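Local coordinates for protein glucose-6-phosphate isomerase (Plasmodium falciparum, PDB 3QKI) that probably interconverts glucose 6-phosphate and fructose 6-phosphate, the isomerase step of glycolysis and gluconeogenesis, at residues L434-V440 with V506-P512. Residues are numbered along the deposited sequence; the frame is centred on the assembly and turned at random.
Sequences LIHQGQV and VFNGNRP
Arg511 NH1 and NH2 both donate to Gly438 O, at 2.8 and 3.0 Å. The acceptor lies only 2° out of the guanidinium plane. NH2 also donates to Ile435 O at 2.8 Å, from above the carbonyl plane, 62° out of it. The guanidinium thus sits at the C-terminal end of helix 428-437, where the helix dipole would probably favour a cation; Gly438 is the first residue beyond that helix, although its N still bonds Leu434 O. The chain of Arg511, extended from CG to NE, carries the group there from the loop before strand 513-518 of the mixed sheet. His436 O lies over one guanidinium face, too poorly angled to NE for a bond; it accepts instead from two waters, which in turn take the N-H groups of Asn508 and Gly509. Farther along, Gln437 NE2 donates to Val506 O at 2.9 Å, 14° out of the amide plane, and to His504 O, and hangs over the centre of the Phe507 ring. His436 CB meets that ring's edge, while His436 NE2 hydrogen-bonds Gln475 OE1; Gly553 of the second subunit packs on Phe507. Val440 CG2 covers the other guanidinium face, 3.7 Å from Arg511 CZ, and Val440 CG1 lies 3.8 Å from Pro512 CD.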
# COMPACT_ATOMS: atom_id res chain seq x y z
N LEU A 434 0.64 -15.95 2.92
CA LEU A 434 -0.59 -16.15 2.14
C LEU A 434 -0.27 -16.48 0.67
O LEU A 434 -0.85 -17.41 0.12
CB LEU A 434 -1.50 -14.91 2.25
CG LEU A 434 -2.88 -15.00 1.59
CD1 LEU A 434 -3.87 -14.15 2.27
CD2 LEU A 434 -2.82 -14.54 0.13
N ILE A 435 0.69 -15.76 0.07
CA ILE A 435 1.11 -15.98 -1.33
C ILE A 435 1.66 -17.40 -1.53
O ILE A 435 1.47 -17.97 -2.60
CB ILE A 435 2.04 -14.84 -1.86
CG1 ILE A 435 1.33 -13.46 -1.74
CG2 ILE A 435 2.51 -15.11 -3.32
CD1 ILE A 435 2.08 -12.22 -2.37
N HIS A 436 2.30 -17.98 -0.49
CA HIS A 436 2.82 -19.35 -0.59
C HIS A 436 1.82 -20.41 -0.19
O HIS A 436 1.83 -21.49 -0.79
CB HIS A 436 4.11 -19.54 0.23
CG HIS A 436 5.31 -18.91 -0.41
ND1 HIS A 436 6.03 -19.57 -1.40
CD2 HIS A 436 5.84 -17.68 -0.22
CE1 HIS A 436 7.00 -18.74 -1.76
NE2 HIS A 436 6.92 -17.59 -1.08
N GLN A 437 1.01 -20.16 0.86
CA GLN A 437 0.13 -21.19 1.42
C GLN A 437 -1.38 -20.90 1.48
O GLN A 437 -2.16 -21.80 1.82
CB GLN A 437 0.65 -21.69 2.79
CG GLN A 437 1.98 -22.47 2.70
CD GLN A 437 2.37 -23.04 4.05
OE1 GLN A 437 2.24 -22.40 5.10
NE2 GLN A 437 2.86 -24.27 4.05
N GLY A 438 -1.77 -19.67 1.23
CA GLY A 438 -3.18 -19.32 1.22
C GLY A 438 -3.66 -19.27 -0.22
O GLY A 438 -3.17 -20.02 -1.08
N GLN A 439 -4.57 -18.35 -0.50
CA GLN A 439 -5.08 -18.20 -1.85
C GLN A 439 -3.96 -17.82 -2.85
O GLN A 439 -2.99 -17.14 -2.47
CB GLN A 439 -6.28 -17.26 -1.87
CG GLN A 439 -5.97 -15.80 -1.65
CD GLN A 439 -7.22 -14.99 -1.77
OE1 GLN A 439 -7.74 -14.48 -0.78
NE2 GLN A 439 -7.77 -14.89 -2.97
N VAL A 440 -4.03 -18.37 -4.09
CA VAL A 440 -3.04 -18.16 -5.15
C VAL A 440 -3.13 -16.72 -5.67
O VAL A 440 -4.21 -16.26 -6.05
CB VAL A 440 -3.13 -19.20 -6.30
CG1 VAL A 440 -2.16 -18.87 -7.44
CG2 VAL A 440 -2.87 -20.61 -5.79
N VAL A 506 3.75 -28.29 3.82
CA VAL A 506 3.68 -28.55 2.38
C VAL A 506 3.48 -27.24 1.61
O VAL A 506 2.71 -26.39 2.04
CB VAL A 506 2.57 -29.62 2.07
CG1 VAL A 506 2.23 -29.71 0.57
CG2 VAL A 506 2.96 -30.99 2.63
N PHE A 507 4.17 -27.10 0.48
CA PHE A 507 4.02 -25.96 -0.42
C PHE A 507 3.55 -26.54 -1.74
O PHE A 507 4.33 -27.19 -2.42
CB PHE A 507 5.35 -25.21 -0.62
CG PHE A 507 5.84 -24.45 0.58
CD1 PHE A 507 5.78 -23.06 0.60
CD2 PHE A 507 6.40 -25.12 1.67
CE1 PHE A 507 6.27 -22.35 1.70
CE2 PHE A 507 6.86 -24.41 2.78
CZ PHE A 507 6.81 -23.03 2.79
N ASN A 508 2.28 -26.34 -2.09
CA ASN A 508 1.71 -26.88 -3.32
C ASN A 508 2.34 -26.41 -4.63
O ASN A 508 2.30 -27.16 -5.61
CB ASN A 508 0.18 -26.81 -3.33
CG ASN A 508 -0.46 -27.54 -2.17
OD1 ASN A 508 -0.05 -28.63 -1.77
ND2 ASN A 508 -1.49 -26.95 -1.61
N GLY A 509 3.00 -25.25 -4.62
CA GLY A 509 3.66 -24.76 -5.82
C GLY A 509 2.66 -24.40 -6.91
O GLY A 509 1.47 -24.21 -6.62
N ASN A 510 3.13 -24.31 -8.17
CA ASN A 510 2.32 -23.90 -9.34
C ASN A 510 1.72 -22.49 -9.16
O ASN A 510 0.67 -22.19 -9.73
CB ASN A 510 1.22 -24.93 -9.65
CG ASN A 510 1.77 -26.23 -10.16
OD1 ASN A 510 2.78 -26.26 -10.86
ND2 ASN A 510 1.08 -27.31 -9.87
N ARG A 511 2.40 -21.65 -8.34
CA ARG A 511 2.01 -20.27 -8.06
C ARG A 511 2.78 -19.41 -9.05
O ARG A 511 4.01 -19.46 -9.08
CB ARG A 511 2.22 -19.93 -6.58
CG ARG A 511 1.11 -20.59 -5.75
CD ARG A 511 1.45 -20.80 -4.30
NE ARG A 511 0.39 -21.60 -3.66
CZ ARG A 511 -0.61 -21.09 -2.95
NH1 ARG A 511 -1.54 -21.89 -2.45
NH2 ARG A 511 -0.70 -19.78 -2.75
N PRO A 512 2.07 -18.73 -9.96
CA PRO A 512 2.76 -18.07 -11.06
C PRO A 512 3.46 -16.76 -10.73
O PRO A 512 3.05 -16.04 -9.82
CB PRO A 512 1.66 -17.89 -12.13
CG PRO A 512 0.42 -17.79 -11.36
CD PRO A 512 0.60 -18.62 -10.10
O HOH W 1 3.23 -23.18 -2.65
O HOH W 2 0.76 -24.30 -0.66